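Uncharacterized protein (Bacteroides thetaiotaomicron, PDB 4QNI) is of uncharacterised function but is probably a two-domain lipoprotein that helps its gut bacterium bind nutrients at the cell surface. Local coordinates at residues N26-Y31 and F166-Y171; H69-A74 and Q141-A146; V292-N297 and Y308-T313. All coordinates share one frame; numbering follows the deposited sequence.

Overall arrangement
Contacts 1 and 2 belong to one mixed sheet, in which strands 160-168 and 135-142 are neighbours, and contact 2 is nested within the loop of chain that contact 1 closes. Contact 1 is buried near the centre of the chain and is parallel, rich in prolines and aromatic rings. Contact 2, about 26 Å away between centres, is antiparallel and only partly buried, with short aliphatic and polar side chains. Contact 3 lies wholly in the C-terminal region, which contact 1 reaches with one segment. It joins a hairpin of a large antiparallel sheet, about 47 Å from contact 2 between centres; it is buried too, but adds a histidine-carboxylate bond to its aromatic packing.

Contact 1: residues N26-Y31 and F166-Y171. With EDO (1,2-ethanediol), chain I; EDO (1,2-ethanediol), chain F.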
loop_
_atom_site.group_PDB
_atom_site.type_symbol
_atom_site.label_atom_id
_atom_site.label_comp_id
_atom_site.label_asym_id
_atom_site.label_seq_id
_atom_site.Cartn_x
_atom_site.Cartn_y
_atom_site.Cartn_z
ATOM N N ASN A 26 -5.934 10.745 -17.894
ATOM C CA ASN A 26 -6.874 10.537 -18.970
ATOM C C ASN A 26 -7.943 11.615 -18.902
ATOM O O ASN A 26 -8.562 11.808 -17.867
ATOM C CB ASN A 26 -7.459 9.119 -18.885
ATOM C CG ASN A 26 -6.543 8.013 -19.389
ATOM O OD1 ASN A 26 -5.484 8.225 -19.979
ATOM N ND2 ASN A 26 -6.939 6.780 -19.179
ATOM N N ILE A 27 -8.115 12.362 -19.992
ATOM C CA ILE A 27 -9.051 13.473 -20.096
ATOM C C ILE A 27 -9.981 13.199 -21.268
ATOM O O ILE A 27 -9.515 13.020 -22.400
ATOM C CB ILE A 27 -8.231 14.782 -20.289
ATOM C CG1 ILE A 27 -7.368 15.143 -19.063
ATOM C CG2 ILE A 27 -9.068 15.943 -20.762
ATOM C CD1 ILE A 27 -8.052 15.251 -17.795
ATOM N N TYR A 28 -11.279 13.236 -21.014
ATOM C CA TYR A 28 -12.296 12.987 -22.019
ATOM C C TYR A 28 -12.900 14.311 -22.422
ATOM O O TYR A 28 -13.387 15.075 -21.586
ATOM C CB TYR A 28 -13.343 11.981 -21.484
ATOM C CG TYR A 28 -12.828 10.555 -21.485
ATOM C CD1 TYR A 28 -13.046 9.712 -22.577
ATOM C CD2 TYR A 28 -12.099 10.050 -20.403
ATOM C CE1 TYR A 28 -12.555 8.404 -22.594
ATOM C CE2 TYR A 28 -11.618 8.739 -20.402
ATOM C CZ TYR A 28 -11.829 7.926 -21.509
ATOM O OH TYR A 28 -11.358 6.630 -21.544
ATOM N N VAL A 29 -12.799 14.600 -23.712
ATOM C CA VAL A 29 -13.209 15.859 -24.338
ATOM C C VAL A 29 -14.241 15.537 -25.437
ATOM O O VAL A 29 -13.960 14.673 -26.257
ATOM C CB VAL A 29 -11.976 16.624 -24.935
ATOM C CG1 VAL A 29 -12.371 18.015 -25.408
ATOM C CG2 VAL A 29 -10.800 16.687 -23.967
ATOM N N PRO A 30 -15.425 16.177 -25.501
ATOM C CA PRO A 30 -16.358 15.825 -26.589
ATOM C C PRO A 30 -15.703 16.130 -27.925
ATOM O O PRO A 30 -14.995 17.129 -28.015
ATOM C CB PRO A 30 -17.602 16.692 -26.331
ATOM C CG PRO A 30 -17.197 17.699 -25.379
ATOM C CD PRO A 30 -15.971 17.233 -24.629
ATOM N N TYR A 31 -15.862 15.231 -28.930
ATOM C CA TYR A 31 -15.264 15.425 -30.252
ATOM C C TYR A 31 -15.757 16.763 -30.817
ATOM O O TYR A 31 -14.963 17.539 -31.342
ATOM C CB TYR A 31 -15.566 14.247 -31.168
ATOM C CG TYR A 31 -15.167 14.495 -32.604
ATOM C CD1 TYR A 31 -13.843 14.359 -33.015
ATOM C CD2 TYR A 31 -16.117 14.861 -33.560
ATOM C CE1 TYR A 31 -13.466 14.602 -34.337
ATOM C CE2 TYR A 31 -15.753 15.102 -34.882
ATOM C CZ TYR A 31 -14.425 14.966 -35.266
ATOM O OH TYR A 31 -14.054 15.173 -36.574
ATOM N N PHE A 166 -8.694 12.020 -24.880
ATOM C CA PHE A 166 -9.637 11.184 -25.613
ATOM C C PHE A 166 -10.827 12.010 -26.101
ATOM O O PHE A 166 -11.705 12.323 -25.292
ATOM C CB PHE A 166 -10.169 9.996 -24.785
ATOM C CG PHE A 166 -9.166 8.919 -24.496
ATOM C CD1 PHE A 166 -8.691 8.096 -25.515
ATOM C CD2 PHE A 166 -8.677 8.732 -23.212
ATOM C CE1 PHE A 166 -7.747 7.099 -25.244
ATOM C CE2 PHE A 166 -7.745 7.729 -22.946
ATOM C CZ PHE A 166 -7.281 6.929 -23.963
ATOM N N PRO A 167 -10.924 12.337 -27.402
ATOM C CA PRO A 167 -12.207 12.853 -27.910
ATOM C C PRO A 167 -13.291 11.785 -27.717
ATOM O O PRO A 167 -12.994 10.584 -27.747
ATOM C CB PRO A 167 -11.958 13.052 -29.412
ATOM C CG PRO A 167 -10.523 12.847 -29.612
ATOM C CD PRO A 167 -10.013 12.009 -28.509
ATOM N N PHE A 168 -14.523 12.184 -27.513
ATOM C CA PHE A 168 -15.564 11.172 -27.447
ATOM C C PHE A 168 -16.748 11.599 -28.268
ATOM O O PHE A 168 -17.066 12.785 -28.305
ATOM C CB PHE A 168 -15.983 10.821 -26.009
ATOM C CG PHE A 168 -16.630 11.914 -25.193
ATOM C CD1 PHE A 168 -18.014 12.097 -25.212
ATOM C CD2 PHE A 168 -15.865 12.719 -24.349
ATOM C CE1 PHE A 168 -18.613 13.101 -24.438
ATOM C CE2 PHE A 168 -16.472 13.703 -23.553
ATOM C CZ PHE A 168 -17.837 13.873 -23.593
ATOM N N ASN A 169 -17.400 10.633 -28.916
ATOM C CA ASN A 169 -18.649 10.834 -29.623
ATOM C C ASN A 169 -19.676 9.945 -28.883
ATOM O O ASN A 169 -19.366 9.448 -27.791
ATOM C CB ASN A 169 -18.500 10.534 -31.131
ATOM C CG ASN A 169 -18.123 9.105 -31.474
ATOM O OD1 ASN A 169 -18.215 8.190 -30.656
ATOM N ND2 ASN A 169 -17.632 8.889 -32.683
ATOM N N ASP A 170 -20.882 9.742 -29.433
ATOM C CA ASP A 170 -21.902 8.925 -28.749
ATOM C C ASP A 170 -21.550 7.437 -28.693
ATOM O O ASP A 170 -22.228 6.692 -28.022
ATOM C CB ASP A 170 -23.285 9.082 -29.453
ATOM C CG ASP A 170 -23.889 10.479 -29.410
ATOM O OD1 ASP A 170 -23.525 11.256 -28.509
ATOM O OD2 ASP A 170 -24.759 10.774 -30.249
ATOM N N TYR A 171 -20.511 7.002 -29.376
ATOM C CA TYR A 171 -20.231 5.585 -29.578
ATOM C C TYR A 171 -18.856 5.141 -29.170
ATOM O O TYR A 171 -18.479 4.004 -29.477
ATOM C CB TYR A 171 -20.384 5.292 -31.100
ATOM C CG TYR A 171 -21.566 5.981 -31.745
ATOM C CD1 TYR A 171 -22.869 5.517 -31.547
ATOM C CD2 TYR A 171 -21.393 7.138 -32.502
ATOM C CE1 TYR A 171 -23.972 6.199 -32.083
ATOM C CE2 TYR A 171 -22.482 7.803 -33.074
ATOM C CZ TYR A 171 -23.769 7.334 -32.857
ATOM O OH TYR A 171 -24.827 8.020 -33.401
HETATM C C1 EDO I . -20.246 14.981 -30.877
HETATM O O1 EDO I . -20.526 13.819 -31.643
HETATM C C2 EDO I . -19.221 14.717 -29.740
HETATM O O2 EDO I . -19.847 14.190 -28.563
HETATM C C1 EDO F . -24.577 7.775 -25.771
HETATM O O1 EDO F . -23.991 6.538 -25.396
HETATM C C2 EDO F . -24.385 8.814 -24.631
HETATM O O2 EDO F . -24.986 10.061 -24.983
#
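Phe166 brings CD2 over one face of Tyr28, 3.7 Å above the tyrosine plane and displaced toward the rim, while Asn26 brings its amide carbon CG to the edge of the phenylalanine ring. The residues belong to a parallel strand pair in a mixed sheet, joining an early strand of the DUF4973 region to a strand of the BT_3044-like C-terminal region. The Tyr28 and Phe166 planes are near parallel, but their centroids are 5.1 Å apart and the rings barely overlap. Trp333 also stacks on Tyr28. Farther along, Phe168 has Pro30 CA over the centre of one face, a CH-pi contact of 3.8 Å from that atom to the ring centroid, and the backbone C of Tyr28 at its edge. Phe168 CG stands between its own backbone N and carbonyl carbon (chi1 64°), and the ring lies alongside Pro30.

Tyr28 and Phe166 share one face of the sheet; Val29 and Pro167 share the other, where Val29 packs on Tyr50. Prolines suit the places of Pro30 and Pro167 because the pairing needs no N-H from either, and each ring instead adds apolar surface. Pro167 CB lies 4.2 Å from Tyr31 CB. Tyr31 sends its hydroxyl away to Glu45.

The backbone bonds alternate between the strands: Phe166 N to Ile27 O and Val29 N to Phe166 O are both nearly straight, whereas Phe168 N reaches Val29 O with a bent N-H angle of 134°. That same carbonyl also receives the CA-H of Pro167 at 3.0 Å between Val29 O and Pro167 CA. The last bond runs from Tyr31 N to Phe168 O, 2.8 Å long, and a bound ethanediol adds a weak bond from its O2 to this oxygen.

Contact 2: residues H69-A74 and Q141-A146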
loop_
_atom_site.group_PDB
_atom_site.type_symbol
_atom_site.label_atom_id
_atom_site.label_comp_id
_atom_site.label_asym_id
_atom_site.label_seq_id
_atom_site.Cartn_x
_atom_site.Cartn_y
_atom_site.Cartn_z
ATOM N N HIS A 69 1.702 31.115 -15.317
ATOM C CA HIS A 69 2.353 30.847 -16.586
ATOM C C HIS A 69 2.424 29.354 -16.791
ATOM O O HIS A 69 2.878 28.626 -15.904
ATOM C CB HIS A 69 3.732 31.497 -16.622
ATOM C CG HIS A 69 3.637 32.976 -16.515
ATOM N ND1 HIS A 69 3.630 33.770 -17.635
ATOM C CD2 HIS A 69 3.453 33.755 -15.425
ATOM C CE1 HIS A 69 3.503 35.010 -17.194
ATOM N NE2 HIS A 69 3.380 35.049 -15.874
ATOM N N VAL A 70 1.920 28.910 -17.942
ATOM C CA VAL A 70 1.788 27.516 -18.346
ATOM C C VAL A 70 2.569 27.326 -19.645
ATOM O O VAL A 70 2.490 28.173 -20.530
ATOM C CB VAL A 70 0.271 27.136 -18.509
ATOM C CG1 VAL A 70 0.084 25.809 -19.238
ATOM C CG2 VAL A 70 -0.456 27.109 -17.162
ATOM N N ALA A 71 3.305 26.218 -19.769
ATOM C CA ALA A 71 4.062 25.967 -20.988
ATOM C C ALA A 71 4.045 24.494 -21.354
ATOM O O ALA A 71 3.772 23.642 -20.506
ATOM C CB ALA A 71 5.502 26.464 -20.848
ATOM N N HIS A 72 4.318 24.222 -22.642
ATOM C CA HIS A 72 4.471 22.897 -23.226
ATOM C C HIS A 72 5.630 22.220 -22.494
ATOM O O HIS A 72 6.598 22.898 -22.168
ATOM C CB HIS A 72 4.742 23.027 -24.744
ATOM C CG HIS A 72 4.849 21.717 -25.461
ATOM N ND1 HIS A 72 5.824 21.498 -26.428
ATOM C CD2 HIS A 72 4.106 20.592 -25.331
ATOM C CE1 HIS A 72 5.672 20.252 -26.820
ATOM N NE2 HIS A 72 4.653 19.663 -26.185
ATOM N N ASP A 73 5.483 20.935 -22.126
ATOM C CA ASP A 73 6.513 20.215 -21.384
ATOM C C ASP A 73 6.863 18.889 -22.100
ATOM O O ASP A 73 6.568 17.804 -21.609
ATOM C CB ASP A 73 6.049 19.974 -19.929
ATOM C CG ASP A 73 7.126 19.438 -18.988
ATOM O OD1 ASP A 73 8.296 19.252 -19.443
ATOM O OD2 ASP A 73 6.804 19.177 -17.821
ATOM N N ALA A 74 7.518 18.996 -23.252
ATOM C CA ALA A 74 7.946 17.842 -24.047
ATOM C C ALA A 74 8.988 16.991 -23.286
ATOM O O ALA A 74 9.009 15.773 -23.450
ATOM C CB ALA A 74 8.501 18.312 -25.381
ATOM N N GLN A 141 3.143 22.201 -18.104
ATOM C CA GLN A 141 3.768 22.471 -16.818
ATOM C C GLN A 141 3.454 23.878 -16.357
ATOM O O GLN A 141 3.243 24.773 -17.183
ATOM C CB GLN A 141 5.299 22.261 -16.894
ATOM C CG GLN A 141 5.982 23.189 -17.890
ATOM C CD GLN A 141 7.477 23.013 -18.024
ATOM O OE1 GLN A 141 8.028 23.060 -19.136
ATOM N NE2 GLN A 141 8.173 22.865 -16.907
ATOM N N ILE A 142 3.433 24.069 -15.023
ATOM C CA ILE A 142 3.365 25.385 -14.395
ATOM C C ILE A 142 4.800 25.918 -14.459
ATOM O O ILE A 142 5.716 25.216 -14.031
ATOM C CB ILE A 142 2.811 25.357 -12.954
ATOM C CG1 ILE A 142 1.363 24.749 -12.847
ATOM C CG2 ILE A 142 2.949 26.740 -12.308
ATOM C CD1 ILE A 142 0.240 25.408 -13.615
ATOM N N VAL A 143 5.005 27.089 -15.068
ATOM C CA VAL A 143 6.336 27.676 -15.240
ATOM C C VAL A 143 6.727 28.396 -13.957
ATOM O O VAL A 143 5.921 29.135 -13.400
ATOM C CB VAL A 143 6.397 28.610 -16.482
ATOM C CG1 VAL A 143 7.730 29.356 -16.573
ATOM C CG2 VAL A 143 6.154 27.817 -17.745
ATOM N N ASP A 144 7.965 28.174 -13.496
ATOM C CA ASP A 144 8.494 28.821 -12.301
ATOM C C ASP A 144 9.498 29.915 -12.677
ATOM O O ASP A 144 10.312 29.717 -13.591
ATOM C CB ASP A 144 9.140 27.778 -11.365
ATOM C CG ASP A 144 8.549 27.757 -9.967
ATOM O OD1 ASP A 144 7.963 28.791 -9.549
ATOM O OD2 ASP A 144 8.713 26.732 -9.272
ATOM N N ASP A 145 9.420 31.080 -11.994
ATOM C CA ASP A 145 10.345 32.204 -12.204
ATOM C C ASP A 145 10.376 33.128 -10.991
ATOM O O ASP A 145 9.379 33.239 -10.272
ATOM C CB ASP A 145 10.003 33.008 -13.473
ATOM C CG ASP A 145 11.184 33.682 -14.144
ATOM O OD1 ASP A 145 12.212 32.999 -14.370
ATOM O OD2 ASP A 145 11.056 34.867 -14.510
ATOM N N ALA A 146 11.538 33.792 -10.775
ATOM C CA ALA A 146 11.781 34.738 -9.679
ATOM C C ALA A 146 10.892 35.994 -9.803
ATOM O O ALA A 146 10.494 36.559 -8.778
ATOM C CB ALA A 146 13.244 35.134 -9.659
#
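His69 meets Val143 through both backbone and side chain: its carbonyl O takes the N-H of Val143 in a nearly straight bond of 2.8 Å, and its CB lies 3.9 Å from Val143 CB. The imidazole leads away from segment 141-146 and stacks on Tyr148; a flat ring suits the place because it can lie against the tyrosine ring.

Val70 faces the other way, opposite Ile142 in a non-hydrogen-bonded pair. Its CG2 touches Ile142 CD1 at 4.0 Å, and Ile54 packs against both side chains; branched aliphatics suit this buried face. Ile142 also reaches Phe15 of a second subunit.

Ala71 pairs with Gln141 through two backbone bonds, Ala71 N to Gln141 O at 3.0 Å and Gln141 N to Ala71 O at 2.9 Å. A small side chain fits here because Val143 CG2 already stands only 3.4 Å from Ala71 CB, closer than usual for two carbons.

After His72, which turns away toward Asp95, the chain bends and Asp73 lays its carboxylate against the end of Gln141, the two flat groups stacked with planes 13° apart. Gln141 CG sits between its backbone N and carbonyl carbon (chi1 61°), and the chain then extends across the Asp73 side chain at about a right angle; its CB is 3.6 Å from Asp73 OD2. An alanine in place of Gln141 would probably open a gap beside the Asp73 carboxylate, which would lose the flat amide stacked on it.

Asp73 is the N-cap of helix 74-85: its side chain takes a backbone N-H just beyond the segment, and OD2 also bonds the hydroxyl of Thr76. The whole is a strand-to-helix junction, an antiparallel pair in which strand 66-72 runs, through its N-cap residue, into helix 74-85.

Contact 3: residues V292-N297 and Y308-T313; sequences VDYYFN and YHVKGT. With EDO (1,2-ethanediol), chain E.
His309 and Tyr295 stack face to face across this hairpin, their centroids 3.9 Å apart and planes at 16°. His309 CG is anti to its backbone N (chi1 -172°), and the ring extends toward segment 292-297, where NE2 gives a hydrogen bond of 2.6 Å to Asp293 OD1. The oxygen is met on its syn side, the donor 32° out of the carboxylate plane.

On the opposite face, packing is close and apolar. Val310 CB sits over the Tyr294 ring, offset toward the rim, while its CG2 touches Phe296 CE1 at 3.7 Å; a branched valine can thus meet two aromatic rings. Tyr294 OH bonds Gly221 N and an ethanediol.

The looser side lies at Lys311, whose exposed, extended chain runs beside Asp293. Its NZ stays 4.3 Å from Asp293 OD2, beyond a salt bridge, and one water links the two atoms. Backbone bonds between Val292 and Gly312 close this end, where a side chain on Gly312 would press on the Lys311 carbonyl oxygen.

Glu196 takes the other imidazole nitrogen, ND1, so His309 is held between two carboxylates, which would probably favour its protonated form and fixes the ring's rotation against Tyr295.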
loop_
_atom_site.group_PDB
_atom_site.type_symbol
_atom_site.label_atom_id
_atom_site.label_comp_id
_atom_site.label_asym_id
_atom_site.label_seq_id
_atom_site.Cartn_x
_atom_site.Cartn_y
_atom_site.Cartn_z
ATOM N N VAL A 292 -21.344 -8.489 -35.275
ATOM C CA VAL A 292 -20.003 -8.143 -35.710
ATOM C C VAL A 292 -19.448 -9.477 -36.200
ATOM O O VAL A 292 -19.463 -10.448 -35.459
ATOM C CB VAL A 292 -19.165 -7.497 -34.586
ATOM C CG1 VAL A 292 -17.744 -7.241 -35.048
ATOM C CG2 VAL A 292 -19.813 -6.217 -34.077
ATOM N N ASP A 293 -19.088 -9.565 -37.461
ATOM C CA ASP A 293 -18.608 -10.809 -38.026
ATOM C C ASP A 293 -17.590 -10.511 -39.132
ATOM O O ASP A 293 -17.965 -10.102 -40.234
ATOM C CB ASP A 293 -19.814 -11.645 -38.568
ATOM C CG ASP A 293 -19.493 -13.096 -38.858
ATOM O OD1 ASP A 293 -18.297 -13.422 -39.030
ATOM O OD2 ASP A 293 -20.429 -13.884 -39.010
ATOM N N TYR A 294 -16.311 -10.695 -38.828
ATOM C CA TYR A 294 -15.261 -10.474 -39.815
ATOM C C TYR A 294 -14.044 -11.385 -39.570
ATOM O O TYR A 294 -13.865 -11.993 -38.495
ATOM C CB TYR A 294 -14.838 -8.985 -39.905
ATOM C CG TYR A 294 -14.131 -8.443 -38.685
ATOM C CD1 TYR A 294 -12.750 -8.573 -38.539
ATOM C CD2 TYR A 294 -14.819 -7.713 -37.726
ATOM C CE1 TYR A 294 -12.086 -8.056 -37.424
ATOM C CE2 TYR A 294 -14.173 -7.210 -36.595
ATOM C CZ TYR A 294 -12.800 -7.363 -36.462
ATOM O OH TYR A 294 -12.151 -6.847 -35.373
ATOM N N TYR A 295 -13.214 -11.451 -40.608
ATOM C CA TYR A 295 -11.975 -12.203 -40.676
ATOM C C TYR A 295 -10.794 -11.295 -41.024
ATOM O O TYR A 295 -10.948 -10.395 -41.850
ATOM C CB TYR A 295 -12.084 -13.263 -41.761
ATOM C CG TYR A 295 -13.104 -14.340 -41.520
ATOM C CD1 TYR A 295 -14.423 -14.184 -41.942
ATOM C CD2 TYR A 295 -12.728 -15.576 -41.002
ATOM C CE1 TYR A 295 -15.362 -15.205 -41.779
ATOM C CE2 TYR A 295 -13.647 -16.612 -40.869
ATOM C CZ TYR A 295 -14.969 -16.417 -41.243
ATOM O OH TYR A 295 -15.880 -17.431 -41.107
ATOM N N PHE A 296 -9.600 -11.584 -40.484
ATOM C CA PHE A 296 -8.382 -10.851 -40.845
ATOM C C PHE A 296 -7.160 -11.703 -40.545
ATOM O O PHE A 296 -7.236 -12.619 -39.723
ATOM C CB PHE A 296 -8.289 -9.480 -40.124
ATOM C CG PHE A 296 -7.817 -9.546 -38.695
ATOM C CD1 PHE A 296 -8.694 -9.883 -37.671
ATOM C CD2 PHE A 296 -6.488 -9.274 -38.369
ATOM C CE1 PHE A 296 -8.255 -9.949 -36.349
ATOM C CE2 PHE A 296 -6.047 -9.346 -37.047
ATOM C CZ PHE A 296 -6.939 -9.668 -36.044
ATOM N N ASN A 297 -6.019 -11.349 -41.152
ATOM C CA ASN A 297 -4.747 -12.026 -40.934
ATOM C C ASN A 297 -3.841 -11.209 -40.034
ATOM O O ASN A 297 -3.539 -10.051 -40.341
ATOM C CB ASN A 297 -4.020 -12.284 -42.264
ATOM C CG ASN A 297 -4.741 -13.182 -43.239
ATOM O OD1 ASN A 297 -5.362 -14.178 -42.868
ATOM N ND2 ASN A 297 -4.611 -12.883 -44.523
ATOM N N TYR A 308 -7.679 -14.826 -38.076
ATOM C CA TYR A 308 -8.672 -14.779 -37.007
ATOM C C TYR A 308 -10.060 -14.543 -37.514
ATOM O O TYR A 308 -10.244 -13.808 -38.483
ATOM C CB TYR A 308 -8.342 -13.665 -36.012
ATOM C CG TYR A 308 -7.167 -13.981 -35.123
ATOM C CD1 TYR A 308 -7.318 -14.788 -34.001
ATOM C CD2 TYR A 308 -5.907 -13.455 -35.390
ATOM C CE1 TYR A 308 -6.247 -15.065 -33.162
ATOM C CE2 TYR A 308 -4.824 -13.729 -34.559
ATOM C CZ TYR A 308 -4.999 -14.536 -33.444
ATOM O OH TYR A 308 -3.952 -14.826 -32.600
ATOM N N HIS A 309 -11.041 -15.167 -36.840
ATOM C CA HIS A 309 -12.457 -14.947 -37.019
ATOM C C HIS A 309 -12.957 -14.229 -35.763
ATOM O O HIS A 309 -12.950 -14.795 -34.671
ATOM C CB HIS A 309 -13.236 -16.241 -37.307
ATOM C CG HIS A 309 -14.678 -16.012 -37.679
ATOM N ND1 HIS A 309 -15.551 -17.072 -37.851
ATOM C CD2 HIS A 309 -15.351 -14.856 -37.914
ATOM C CE1 HIS A 309 -16.718 -16.532 -38.176
ATOM N NE2 HIS A 309 -16.646 -15.201 -38.217
ATOM N N VAL A 310 -13.327 -12.962 -35.922
ATOM C CA VAL A 310 -13.831 -12.080 -34.858
ATOM C C VAL A 310 -15.337 -12.006 -35.034
ATOM O O VAL A 310 -15.797 -11.661 -36.127
ATOM C CB VAL A 310 -13.145 -10.693 -34.958
ATOM C CG1 VAL A 310 -13.614 -9.746 -33.854
ATOM C CG2 VAL A 310 -11.620 -10.846 -34.964
ATOM N N LYS A 311 -16.113 -12.357 -33.985
ATOM C CA LYS A 311 -17.565 -12.424 -34.106
ATOM C C LYS A 311 -18.286 -12.198 -32.773
ATOM O O LYS A 311 -17.798 -12.630 -31.729
ATOM C CB LYS A 311 -17.941 -13.808 -34.669
ATOM C CG LYS A 311 -19.386 -14.011 -35.049
ATOM C CD LYS A 311 -19.568 -15.411 -35.535
ATOM C CE LYS A 311 -21.007 -15.770 -35.780
ATOM N NZ LYS A 311 -21.131 -17.157 -36.319
ATOM N N GLY A 312 -19.461 -11.560 -32.837
ATOM C CA GLY A 312 -20.273 -11.313 -31.665
ATOM C C GLY A 312 -20.850 -9.925 -31.496
ATOM O O GLY A 312 -21.139 -9.199 -32.465
ATOM N N THR A 313 -21.054 -9.586 -30.217
ATOM C CA THR A 313 -21.659 -8.355 -29.742
ATOM C C THR A 313 -20.656 -7.538 -28.972
ATOM O O THR A 313 -19.918 -8.081 -28.145
ATOM C CB THR A 313 -22.861 -8.706 -28.823
ATOM O OG1 THR A 313 -23.732 -9.562 -29.523
ATOM C CG2 THR A 313 -23.663 -7.471 -28.341
HETATM C C1 EDO E . -13.814 -5.231 -32.396
HETATM O O1 EDO E . -13.563 -5.436 -33.772
HETATM C C2 EDO E . -13.911 -6.565 -31.678
HETATM O O2 EDO E . -12.636 -7.175 -31.614
HETATM O O HOH W 1 -19.895 -16.588 -39.262
#